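Local structure of uncharacterized protein DUF849 with a TIM barrel fold (Burkholderia xenovorans LB400, 3E49) at residues A[11-16]-A[258-263]; A[24-29]-A[267-272]; A[177-182]-A[223-228]. The protein binds a zinc ion in a TIM barrel and, as a member of the beta-keto acid cleavage enzyme family, probably cleaves a beta-keto acid such as 3-keto-5-aminohexanoate. All coordinates share one frame; numbering follows the deposited sequence.

Contact 1 (A[11-16]-A[258-263]); sequences TCAVTG and LEDSLW. With ZN (zinc ion), chain E.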
loop_
_atom_site.group_PDB
_atom_site.type_symbol
_atom_site.label_atom_id
_atom_site.label_comp_id
_atom_site.label_asym_id
_atom_site.label_seq_id
_atom_site.Cartn_x
_atom_site.Cartn_y
_atom_site.Cartn_z
ATOM N N THR A 11 -16.671 13.647 16.000
ATOM C CA THR A 11 -16.900 13.024 17.291
ATOM C C THR A 11 -15.939 13.667 18.292
ATOM O O THR A 11 -14.720 13.840 17.999
ATOM C CB THR A 11 -16.692 11.524 17.280
ATOM O OG1 THR A 11 -17.693 10.911 16.449
ATOM C CG2 THR A 11 -16.765 10.969 18.719
ATOM N N CYS A 12 -16.471 14.028 19.472
ATOM C CA CYS A 12 -15.633 14.535 20.533
ATOM C C CYS A 12 -15.710 13.601 21.766
ATOM O O CYS A 12 -16.750 13.425 22.336
ATOM C CB CYS A 12 -16.012 15.957 20.900
ATOM S SG CYS A 12 -14.752 16.671 21.976
ATOM N N ALA A 13 -14.583 13.002 22.139
ATOM C CA ALA A 13 -14.455 12.110 23.290
ATOM C C ALA A 13 -13.935 13.004 24.412
ATOM O O ALA A 13 -12.734 13.308 24.490
ATOM C CB ALA A 13 -13.467 10.997 22.982
ATOM N N VAL A 14 -14.823 13.365 25.334
ATOM C CA VAL A 14 -14.526 14.433 26.299
ATOM C C VAL A 14 -13.587 14.154 27.470
ATOM O O VAL A 14 -13.001 15.102 27.969
ATOM C CB VAL A 14 -15.831 15.108 26.852
ATOM C CG1 VAL A 14 -16.607 15.768 25.729
ATOM C CG2 VAL A 14 -16.677 14.084 27.575
ATOM N N THR A 15 -13.481 12.916 27.934
ATOM C CA THR A 15 -12.568 12.611 29.077
ATOM C C THR A 15 -11.944 11.211 29.105
ATOM O O THR A 15 -10.732 11.037 29.434
ATOM C CB THR A 15 -13.282 12.916 30.424
ATOM O OG1 THR A 15 -12.310 12.949 31.473
ATOM C CG2 THR A 15 -14.398 11.890 30.703
ATOM N N GLY A 16 -12.736 10.202 28.756
ATOM C CA GLY A 16 -12.250 8.829 28.702
ATOM C C GLY A 16 -11.789 8.237 30.042
ATOM O O GLY A 16 -12.202 8.698 31.078
ATOM N N LEU A 258 -10.207 15.397 24.627
ATOM C CA LEU A 258 -9.211 15.256 25.702
ATOM C C LEU A 258 -9.045 13.823 26.181
ATOM O O LEU A 258 -8.000 13.459 26.779
ATOM C CB LEU A 258 -9.501 16.239 26.867
ATOM C CG LEU A 258 -9.011 17.698 26.786
ATOM C CD1 LEU A 258 -9.164 18.345 25.467
ATOM C CD2 LEU A 258 -9.718 18.554 27.891
ATOM N N GLU A 259 -10.030 12.981 25.879
ATOM C CA GLU A 259 -9.886 11.556 26.132
ATOM C C GLU A 259 -8.658 11.001 25.376
ATOM O O GLU A 259 -7.960 10.159 25.886
ATOM C CB GLU A 259 -11.104 10.780 25.635
ATOM C CG GLU A 259 -10.862 9.284 25.563
ATOM C CD GLU A 259 -12.084 8.411 25.494
ATOM O OE1 GLU A 259 -13.228 8.881 25.721
ATOM O OE2 GLU A 259 -11.855 7.217 25.212
ATOM N N ASP A 260 -8.497 11.484 24.139
ATOM C CA ASP A 260 -7.526 11.003 23.144
ATOM C C ASP A 260 -6.221 11.777 23.111
ATOM O O ASP A 260 -5.174 11.190 22.862
ATOM C CB ASP A 260 -8.160 11.091 21.748
ATOM C CG ASP A 260 -9.503 10.340 21.640
ATOM O OD1 ASP A 260 -9.743 9.372 22.394
ATOM O OD2 ASP A 260 -10.350 10.713 20.806
ATOM N N SER A 261 -6.281 13.081 23.330
ATOM C CA SER A 261 -5.109 13.947 23.342
ATOM C C SER A 261 -5.290 15.065 24.334
ATOM O O SER A 261 -6.334 15.719 24.354
ATOM C CB SER A 261 -4.849 14.611 21.992
ATOM O OG SER A 261 -3.653 15.409 22.087
ATOM N N LEU A 262 -4.259 15.334 25.125
ATOM C CA LEU A 262 -4.318 16.437 26.078
ATOM C C LEU A 262 -3.878 17.775 25.470
ATOM O O LEU A 262 -4.110 18.831 26.076
ATOM C CB LEU A 262 -3.464 16.111 27.308
ATOM C CG LEU A 262 -3.936 14.987 28.230
ATOM C CD1 LEU A 262 -3.091 14.847 29.402
ATOM C CD2 LEU A 262 -5.357 15.298 28.705
ATOM N N TRP A 263 -3.377 17.736 24.231
ATOM C CA TRP A 263 -2.748 18.892 23.565
ATOM C C TRP A 263 -3.526 19.595 22.490
ATOM O O TRP A 263 -4.361 19.013 21.830
ATOM C CB TRP A 263 -1.417 18.451 22.902
ATOM C CG TRP A 263 -0.709 17.526 23.739
ATOM C CD1 TRP A 263 -0.765 16.155 23.685
ATOM C CD2 TRP A 263 0.133 17.856 24.844
ATOM N NE1 TRP A 263 -0.002 15.618 24.692
ATOM C CE2 TRP A 263 0.557 16.638 25.422
ATOM C CE3 TRP A 263 0.575 19.062 25.397
ATOM C CZ2 TRP A 263 1.408 16.592 26.530
ATOM C CZ3 TRP A 263 1.408 19.024 26.494
ATOM C CH2 TRP A 263 1.833 17.795 27.046
HETATM ZN ZN ZN E . -13.595 5.895 25.191
HETATM O O HOH W 1 -8.382 9.516 28.502
HETATM O O HOH W 2 -14.975 10.453 26.930
HETATM O O HOH W 3 -14.358 3.658 24.979
HETATM O O HOH W 4 -12.547 5.001 23.233
#
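Glu-259 lies against the backbone of Ala-13 to Gly-16, and the tight part of the contact is here. The N-H of Glu-259 bonds to Ala-13 O at 3.1 Å. The CA of the same Glu-259 comes within 3.4 Å of Thr-15 O, two residues past Ala-13, in a CA-H...O contact. With CG anti to the backbone N (chi1 166°) and the chain extended beyond it, the side chain runs past Ala-13 CB and packs directly on the backbone of Gly-16, whose CA is 3.1 Å from Glu-259 OE1. The two oxygens divide the work: Glu-259 OE2 binds the zinc ion at 2.2 Å, while OE1 accepts from a water that in turn accepts from Thr-15 N, which should fix the carboxylate's rotation.

On the water-filled side, a second water rather than direct packing bridges the segments, donating to both Thr-15 O and Glu-259 O, and two more waters sit on the metal. Looser still is Asp-260, partly exposed, which touches only the edge of the contact: Asp-260 OD2, salt-bridged to Arg-255, is 3.8 Å from Ala-13 CB. His-50 and His-52 complete the protein ligands of a zinc site at the C-terminal ends of TIM-barrel strands.

Contact 2 (A[24-29]-A[267-272]); sequences SPYLPV and GELAET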
loop_
_atom_site.group_PDB
_atom_site.type_symbol
_atom_site.label_atom_id
_atom_site.label_comp_id
_atom_site.label_asym_id
_atom_site.label_seq_id
_atom_site.Cartn_x
_atom_site.Cartn_y
_atom_site.Cartn_z
ATOM N N SER A 24 -3.442 17.011 33.432
ATOM C CA SER A 24 -3.911 18.258 32.908
ATOM C C SER A 24 -5.033 18.751 33.754
ATOM O O SER A 24 -5.950 17.974 34.059
ATOM C CB SER A 24 -4.464 18.092 31.515
ATOM O OG SER A 24 -5.085 19.284 31.076
ATOM N N PRO A 25 -5.012 20.054 34.080
ATOM C CA PRO A 25 -6.077 20.638 34.890
ATOM C C PRO A 25 -7.372 20.813 34.071
ATOM O O PRO A 25 -8.450 21.103 34.631
ATOM C CB PRO A 25 -5.482 21.979 35.281
ATOM C CG PRO A 25 -4.650 22.360 34.124
ATOM C CD PRO A 25 -4.009 21.062 33.701
ATOM N N TYR A 26 -7.273 20.576 32.762
ATOM C CA TYR A 26 -8.392 20.722 31.871
ATOM C C TYR A 26 -9.133 19.418 31.606
ATOM O O TYR A 26 -10.189 19.437 30.941
ATOM C CB TYR A 26 -7.913 21.353 30.563
ATOM C CG TYR A 26 -7.125 22.603 30.785
ATOM C CD1 TYR A 26 -7.730 23.717 31.318
ATOM C CD2 TYR A 26 -5.766 22.662 30.491
ATOM C CE1 TYR A 26 -7.033 24.876 31.538
ATOM C CE2 TYR A 26 -5.031 23.833 30.712
ATOM C CZ TYR A 26 -5.680 24.934 31.243
ATOM O OH TYR A 26 -5.042 26.120 31.461
ATOM N N LEU A 27 -8.639 18.304 32.147
ATOM C CA LEU A 27 -9.327 16.991 31.978
ATOM C C LEU A 27 -10.637 17.017 32.773
ATOM O O LEU A 27 -10.615 17.232 33.990
ATOM C CB LEU A 27 -8.466 15.819 32.454
ATOM C CG LEU A 27 -8.953 14.383 32.160
ATOM C CD1 LEU A 27 -8.909 14.180 30.645
ATOM C CD2 LEU A 27 -8.131 13.301 32.854
ATOM N N PRO A 28 -11.774 16.871 32.090
ATOM C CA PRO A 28 -13.034 16.895 32.856
ATOM C C PRO A 28 -13.225 15.697 33.788
ATOM O O PRO A 28 -13.062 14.543 33.384
ATOM C CB PRO A 28 -14.118 16.928 31.768
ATOM C CG PRO A 28 -13.439 17.386 30.517
ATOM C CD PRO A 28 -12.018 16.817 30.638
ATOM N N VAL A 29 -13.569 15.982 35.045
ATOM C CA VAL A 29 -13.794 14.960 36.061
ATOM C C VAL A 29 -15.243 14.943 36.603
ATOM O O VAL A 29 -15.888 13.904 36.585
ATOM C CB VAL A 29 -12.816 15.174 37.228
ATOM C CG1 VAL A 29 -13.147 14.234 38.390
ATOM C CG2 VAL A 29 -11.405 14.939 36.719
ATOM N N GLY A 267 3.448 20.909 22.857
ATOM C CA GLY A 267 3.754 21.443 24.191
ATOM C C GLY A 267 2.746 22.417 24.801
ATOM O O GLY A 267 3.061 23.118 25.768
ATOM N N GLU A 268 1.521 22.451 24.273
ATOM C CA GLU A 268 0.528 23.366 24.769
ATOM C C GLU A 268 -0.723 22.540 25.069
ATOM O O GLU A 268 -1.262 21.874 24.189
ATOM C CB GLU A 268 0.295 24.407 23.700
ATOM C CG GLU A 268 -0.455 25.611 24.115
ATOM C CD GLU A 268 -0.689 26.582 22.947
ATOM O OE1 GLU A 268 0.148 26.627 21.990
ATOM O OE2 GLU A 268 -1.721 27.304 23.009
ATOM N N LEU A 269 -1.125 22.516 26.330
ATOM C CA LEU A 269 -2.294 21.769 26.721
ATOM C C LEU A 269 -3.559 22.414 26.159
ATOM O O LEU A 269 -3.682 23.646 26.116
ATOM C CB LEU A 269 -2.410 21.701 28.248
ATOM C CG LEU A 269 -1.358 20.913 29.019
ATOM C CD1 LEU A 269 -1.550 21.169 30.475
ATOM C CD2 LEU A 269 -1.410 19.431 28.738
ATOM N N ALA A 270 -4.478 21.567 25.712
ATOM C CA ALA A 270 -5.787 22.002 25.260
ATOM C C ALA A 270 -6.593 22.447 26.483
ATOM O O ALA A 270 -6.741 21.677 27.444
ATOM C CB ALA A 270 -6.508 20.874 24.530
ATOM N N GLU A 271 -7.113 23.671 26.449
ATOM C CA GLU A 271 -7.900 24.171 27.581
ATOM C C GLU A 271 -9.310 23.597 27.603
ATOM O O GLU A 271 -9.911 23.425 28.669
ATOM C CB GLU A 271 -7.944 25.701 27.591
ATOM C CG GLU A 271 -6.556 26.291 27.780
ATOM C CD GLU A 271 -6.579 27.794 27.964
ATOM O OE1 GLU A 271 -7.673 28.391 27.911
ATOM O OE2 GLU A 271 -5.491 28.363 28.170
ATOM N N THR A 272 -9.847 23.335 26.419
ATOM C CA THR A 272 -11.133 22.686 26.296
ATOM C C THR A 272 -11.107 21.657 25.147
ATOM O O THR A 272 -10.166 21.602 24.332
ATOM C CB THR A 272 -12.244 23.727 26.064
ATOM O OG1 THR A 272 -12.076 24.394 24.790
ATOM C CG2 THR A 272 -12.184 24.783 27.194
HETATM O O HOH W 5 -5.473 19.373 28.451
HETATM O O HOH W 6 -11.429 21.207 29.821
#
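Tyr-26 has CG anti to its carbonyl carbon (chi1 -51°), and Glu-271 repeats that choice (chi1 -63°); the glutamate then runs on extended and follows the ring, the two side chains lying side by side and pointing the same way. Ring and carboxylate planes are only 23° apart. Glu-271 CA sits over one face of the ring in a CH-pi contact, 3.8 Å from the centroid of the Tyr-26 ring, and Glu-271 CG follows the ring outward to within 3.8 Å of Tyr-26 CZ. On the opposite face lies Pro-25 CG, offset toward the rim, which leaves the ring between its own neighbour and the other segment. Leu-269 CB meets the ring at its edge, while Leu-269 CD1 reaches on to Pro-25 CD at 4.1 Å.

The 24-29 side is shaped by a type I beta turn from Ser-24 to Leu-27, combined with an ST turn in which Ser-24 OG accepts from Tyr-26 N at 3.0 Å. This turn belongs to the loop between strand 10-13 and helix 31-44 of the TIM barrel; the facing residues lead into helix 273-286, where Thr-272 is the N-cap and its OG1 accepts from Ala-275 N.

No direct hydrogen bond joins the segments; the polar link between them is a water that accepts from Ser-24 OG and donates to Ala-270 O at 2.8 Å, so the serine hydroxyl serves the turn and the bridge at once. A second water donates to Glu-271 O; its link to Tyr-26 O is too short to be trusted and remains doubtful. Ala-270 turns its methyl away from the turn, onto Leu-258 and Gln-276.

Contact 3 (A[177-182]-A[223-228]); sequences SHLYNL and RLFGAD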
loop_
_atom_site.group_PDB
_atom_site.type_symbol
_atom_site.label_atom_id
_atom_site.label_comp_id
_atom_site.label_asym_id
_atom_site.label_seq_id
_atom_site.Cartn_x
_atom_site.Cartn_y
_atom_site.Cartn_z
ATOM N N SER A 177 -6.654 -6.690 12.585
ATOM C CA SER A 177 -7.377 -7.849 13.125
ATOM C C SER A 177 -8.757 -7.445 13.569
ATOM O O SER A 177 -9.690 -8.238 13.433
ATOM C CB SER A 177 -6.628 -8.506 14.275
ATOM O OG SER A 177 -6.456 -7.611 15.324
ATOM N N HIS A 178 -8.902 -6.205 14.046
ATOM C CA HIS A 178 -10.228 -5.713 14.511
ATOM C C HIS A 178 -11.246 -5.548 13.407
ATOM O O HIS A 178 -12.476 -5.761 13.644
ATOM C CB HIS A 178 -10.073 -4.429 15.297
ATOM C CG HIS A 178 -9.434 -4.619 16.647
ATOM N ND1 HIS A 178 -9.420 -3.636 17.610
ATOM C CD2 HIS A 178 -8.800 -5.686 17.190
ATOM C CE1 HIS A 178 -8.813 -4.089 18.686
ATOM N NE2 HIS A 178 -8.417 -5.324 18.454
ATOM N N LEU A 179 -10.789 -5.117 12.234
ATOM C CA LEU A 179 -11.645 -4.996 11.062
ATOM C C LEU A 179 -12.067 -6.373 10.606
ATOM O O LEU A 179 -13.204 -6.599 10.247
ATOM C CB LEU A 179 -10.945 -4.249 9.938
ATOM C CG LEU A 179 -10.536 -2.805 10.218
ATOM C CD1 LEU A 179 -9.661 -2.308 9.016
ATOM C CD2 LEU A 179 -11.776 -1.915 10.492
ATOM N N TYR A 180 -11.130 -7.306 10.603
ATOM C CA TYR A 180 -11.463 -8.688 10.290
ATOM C C TYR A 180 -12.407 -9.306 11.332
ATOM O O TYR A 180 -13.319 -10.077 10.986
ATOM C CB TYR A 180 -10.213 -9.497 10.130
ATOM C CG TYR A 180 -9.573 -9.369 8.773
ATOM C CD1 TYR A 180 -10.108 -10.039 7.661
ATOM C CD2 TYR A 180 -8.364 -8.668 8.601
ATOM C CE1 TYR A 180 -9.495 -9.966 6.414
ATOM C CE2 TYR A 180 -7.751 -8.606 7.358
ATOM C CZ TYR A 180 -8.303 -9.279 6.279
ATOM O OH TYR A 180 -7.674 -9.202 5.067
ATOM N N ASN A 181 -12.235 -8.934 12.596
ATOM C CA ASN A 181 -13.114 -9.483 13.638
ATOM C C ASN A 181 -14.523 -8.921 13.382
ATOM O O ASN A 181 -15.486 -9.672 13.447
ATOM C CB ASN A 181 -12.654 -9.123 15.044
ATOM C CG ASN A 181 -11.389 -9.793 15.445
ATOM O OD1 ASN A 181 -10.957 -10.745 14.836
ATOM N ND2 ASN A 181 -10.814 -9.328 16.542
ATOM N N LEU A 182 -14.640 -7.638 13.013
ATOM C CA LEU A 182 -15.952 -7.056 12.712
ATOM C C LEU A 182 -16.554 -7.761 11.514
ATOM O O LEU A 182 -17.752 -8.045 11.519
ATOM C CB LEU A 182 -15.875 -5.546 12.448
ATOM C CG LEU A 182 -17.132 -4.747 12.097
ATOM C CD1 LEU A 182 -18.212 -4.881 13.138
ATOM C CD2 LEU A 182 -16.741 -3.273 11.873
ATOM N N ARG A 223 -12.359 -2.980 1.430
ATOM C CA ARG A 223 -12.507 -4.312 0.884
ATOM C C ARG A 223 -13.504 -5.180 1.641
ATOM O O ARG A 223 -14.255 -5.932 1.017
ATOM C CB ARG A 223 -11.177 -5.031 0.864
ATOM C CG ARG A 223 -11.263 -6.323 0.070
ATOM C CD ARG A 223 -9.920 -7.006 -0.052
ATOM N NE ARG A 223 -9.441 -7.475 1.231
ATOM C CZ ARG A 223 -8.449 -6.934 1.944
ATOM N NH1 ARG A 223 -7.765 -5.863 1.540
ATOM N NH2 ARG A 223 -8.144 -7.495 3.092
ATOM N N LEU A 224 -13.538 -5.072 2.966
ATOM C CA LEU A 224 -14.398 -5.915 3.769
ATOM C C LEU A 224 -15.837 -5.439 3.792
ATOM O O LEU A 224 -16.752 -6.246 3.806
ATOM C CB LEU A 224 -13.880 -6.031 5.212
ATOM C CG LEU A 224 -12.534 -6.712 5.406
ATOM C CD1 LEU A 224 -12.094 -6.614 6.847
ATOM C CD2 LEU A 224 -12.604 -8.165 4.953
ATOM N N PHE A 225 -16.019 -4.141 3.818
ATOM C CA PHE A 225 -17.361 -3.552 4.003
ATOM C C PHE A 225 -17.896 -2.751 2.835
ATOM O O PHE A 225 -19.091 -2.433 2.812
ATOM C CB PHE A 225 -17.362 -2.657 5.260
ATOM C CG PHE A 225 -16.806 -3.333 6.452
ATOM C CD1 PHE A 225 -17.401 -4.470 6.940
ATOM C CD2 PHE A 225 -15.652 -2.864 7.064
ATOM C CE1 PHE A 225 -16.872 -5.137 8.023
ATOM C CE2 PHE A 225 -15.113 -3.541 8.134
ATOM C CZ PHE A 225 -15.739 -4.680 8.618
ATOM N N GLY A 226 -17.046 -2.405 1.874
ATOM C CA GLY A 226 -17.506 -1.655 0.711
ATOM C C GLY A 226 -18.168 -0.361 1.150
ATOM O O GLY A 226 -17.651 0.358 2.007
ATOM N N ALA A 227 -19.326 -0.087 0.585
ATOM C CA ALA A 227 -20.085 1.134 0.896
ATOM C C ALA A 227 -20.896 1.046 2.191
ATOM O O ALA A 227 -21.612 2.002 2.541
ATOM C CB ALA A 227 -21.023 1.421 -0.235
ATOM N N ASP A 228 -20.817 -0.082 2.892
ATOM C CA ASP A 228 -21.609 -0.292 4.112
ATOM C C ASP A 228 -21.004 0.204 5.412
ATOM O O ASP A 228 -21.492 -0.143 6.460
ATOM C CB ASP A 228 -21.912 -1.775 4.280
ATOM C CG ASP A 228 -22.930 -2.280 3.286
ATOM O OD1 ASP A 228 -23.445 -1.454 2.514
ATOM O OD2 ASP A 228 -23.217 -3.497 3.297
#
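Leu-224 meets Tyr-180 almost at a right angle, its two methyls dividing the approach. Leu-224 CD1 stands over one face of the ring in a CH-pi contact, 4.2 Å from the centroid of the Tyr-180 ring and 17° off the normal, while Leu-224 CD2 comes to 3.9 Å from Tyr-180 CE1. Leu-224 CD1 also packs on Leu-179, 3.6 Å from Leu-179 O. Deeper in, Phe-225 directs the tip of its ring at the helix: Phe-225 CZ lies 3.6 Å from Leu-179 O and 3.7 Å from Leu-182 CD2, an oblique approach in both cases. Leu-224 CB lies over the centre of one face of the Phe-225 ring.

In the next shell, toward the barrel, Leu-179 and Leu-182 rest on Val-197 of strand 195-201, and Leu-179 also touches Met-217 and Thr-220. Helices 176-187 and 211-225 are thus packed together on the outside of the barrel. Just past Phe-225, Gly-226 leaves helical geometry with positive phi and, with Ala-227, lines the pocket holding 2-ethoxyethanol.

At the outer rim, Arg-223 bends at chi3 (66°) to bring Arg-223 NH2 2.7 Å from Tyr-180 OH, with the hydroxyl at the edge of the guanidinium. Tyr-180 OH is hydrogen-bonded to Asp-213 of the second subunit; with that carboxylate and the guanidinium both close, the phenol probably sits in a polarised setting where an apolar helix contact passes into the subunit interface.

How the contacts relate
From the N terminus, residues 11-16 take in the end of strand 10-13 and the turn after it; a loop then leads to 24-29, ahead of helix 31-44. The chain next builds most of the barrel. Contact 3 closes within it, joining helix 176-187 to helix 211-225 across 40 intervening residues, nested inside the loops of both other contacts. After strand 253-256, residues 258-263 return to 11-16 and close contact 1; residues 267-272 then reach 24-29, so contacts 1 and 2 cross. These two adjoin, through Thr-15 OG1 with Pro-28 O and Leu-262 O with Ala-270 N, and tie the loop after the first barrel strand, 10-13, to the one after the last, 253-256. Contact 3 lies apart, its centre about 34 Å from that of contact 2.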